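Local coordinates for protein oxidoreductase (Thermotoga maritima, PDB 1ZH8) that probably catalyses NADP-dependent oxidation or reduction of an alcohol or sugar-like substrate, as a Rossmann-fold member of the GFO/IDH/MocA oxidoreductase family, at residues E153-S157 against G158-D162. Numbering follows the deposited sequence.
Sequences ELVES and GAIGD
L154 and A159 meet across the C-terminal end of helix 146-156, backbone to backbone and side chain to side chain. The amide N of A159 donates to L154 O over 3.1 Å at an N-H...O angle of 157°, the donor lying 22° from the carbonyl plane. Beside this bond the methyl CB of A159 lies 4.2 Å from L154 CB, so the apolar touch falls at the root of the leucine. The second backbone bond runs from G158 N to V155 O at 3.2 Å, its donor well above the carbonyl plane. This helix end illustrates how a Schellman motif closes a helix, with a 6→1 bond (A159 to L154) and a 5→2 bond (G158 to V155), while G158, at positive phi, turns the chain out of the helix. G158 also opens a type I turn to G161, closed by G161 N on G158 O. One water ties helix end to turn, donating to V155 O (2.7 Å) and G161 O while accepting from I160 N. On the buried side, V155 CG2 approaches I160 CD1 at 4.3 Å, the isoleucine reaching back with CD1 anti to CA (chi2 165°). Farther out, V155 packs on I210 and L211 of helix 195-211, while A159 and I160 rest on L278 and L154 on I276, both of strand 275-278. Backbone bonding of I160 with K266, and D162 N on T265 OG1, anchor the loop as it enters strand 163-171 of the C-terminal domain's mixed sheet.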
loop_
_atom_site.group_PDB
_atom_site.type_symbol
_atom_site.label_atom_id
_atom_site.label_comp_id
_atom_site.label_asym_id
_atom_site.label_seq_id
_atom_site.Cartn_x
_atom_site.Cartn_y
_atom_site.Cartn_z
ATOM N N GLU A 153 10.975 19.977 -3.947
ATOM C CA GLU A 153 11.487 20.722 -5.091
ATOM C C GLU A 153 11.533 19.897 -6.372
ATOM O O GLU A 153 11.041 20.344 -7.415
ATOM C CB GLU A 153 12.845 21.327 -4.764
ATOM C CG GLU A 153 12.715 22.438 -3.720
ATOM C CD GLU A 153 13.951 22.626 -2.852
ATOM O OE1 GLU A 153 15.033 22.097 -3.201
ATOM O OE2 GLU A 153 13.838 23.321 -1.818
ATOM N N LEU A 154 12.111 18.701 -6.295
ATOM C CA LEU A 154 12.132 17.806 -7.434
ATOM C C LEU A 154 10.723 17.606 -7.989
ATOM O O LEU A 154 10.507 17.737 -9.193
ATOM C CB LEU A 154 12.785 16.461 -7.083
ATOM C CG LEU A 154 14.309 16.465 -6.870
ATOM C CD1 LEU A 154 14.801 15.056 -6.561
ATOM C CD2 LEU A 154 15.130 17.100 -8.039
ATOM N N VAL A 155 9.766 17.319 -7.115
ATOM C CA VAL A 155 8.404 17.003 -7.548
ATOM C C VAL A 155 7.721 18.230 -8.161
ATOM O O VAL A 155 7.105 18.150 -9.230
ATOM C CB VAL A 155 7.541 16.459 -6.377
ATOM C CG1 VAL A 155 6.062 16.391 -6.774
ATOM C CG2 VAL A 155 8.067 15.110 -5.908
ATOM N N GLU A 156 7.844 19.360 -7.472
ATOM C CA GLU A 156 7.194 20.587 -7.912
ATOM C C GLU A 156 7.771 21.173 -9.194
ATOM O O GLU A 156 7.117 21.981 -9.846
ATOM C CB GLU A 156 7.136 21.622 -6.779
ATOM C CG GLU A 156 6.102 21.215 -5.732
ATOM C CD GLU A 156 5.923 22.200 -4.583
ATOM O OE1 GLU A 156 6.506 23.309 -4.622
ATOM O OE2 GLU A 156 5.174 21.849 -3.641
ATOM N N SER A 157 8.976 20.758 -9.573
ATOM C CA SER A 157 9.593 21.299 -10.776
ATOM C C SER A 157 9.411 20.388 -11.991
ATOM O O SER A 157 9.873 20.716 -13.073
ATOM C CB SER A 157 11.077 21.599 -10.547
ATOM O OG SER A 157 11.847 20.411 -10.602
ATOM N N GLY A 158 8.745 19.253 -11.802
ATOM C CA GLY A 158 8.440 18.323 -12.891
ATOM C C GLY A 158 9.480 17.240 -13.168
ATOM O O GLY A 158 9.473 16.646 -14.241
ATOM N N ALA A 159 10.357 16.960 -12.202
ATOM C CA ALA A 159 11.449 15.991 -12.390
ATOM C C ALA A 159 10.977 14.537 -12.610
ATOM O O ALA A 159 11.680 13.739 -13.234
ATOM C CB ALA A 159 12.445 16.072 -11.231
ATOM N N ILE A 160 9.798 14.193 -12.105
ATOM C CA ILE A 160 9.227 12.874 -12.390
ATOM C C ILE A 160 7.928 12.961 -13.214
ATOM O O ILE A 160 7.212 11.968 -13.368
ATOM C CB ILE A 160 8.976 12.063 -11.091
ATOM C CG1 ILE A 160 8.179 12.895 -10.106
ATOM C CG2 ILE A 160 10.295 11.643 -10.475
ATOM C CD1 ILE A 160 7.559 12.099 -8.954
ATOM N N GLY A 161 7.632 14.149 -13.731
ATOM C CA GLY A 161 6.386 14.385 -14.442
ATOM C C GLY A 161 5.252 14.558 -13.459
ATOM O O GLY A 161 5.425 15.155 -12.403
ATOM N N ASP A 162 4.080 14.041 -13.798
ATOM C CA ASP A 162 2.934 14.170 -12.894
ATOM C C ASP A 162 3.005 13.085 -11.826
ATOM O O ASP A 162 3.078 11.905 -12.157
ATOM C CB ASP A 162 1.607 14.117 -13.680
ATOM C CG ASP A 162 1.486 15.262 -14.671
ATOM O OD1 ASP A 162 1.483 16.432 -14.219
ATOM O OD2 ASP A 162 1.422 14.999 -15.894
HETATM O O HOH W 1 7.649 16.097 -10.883
#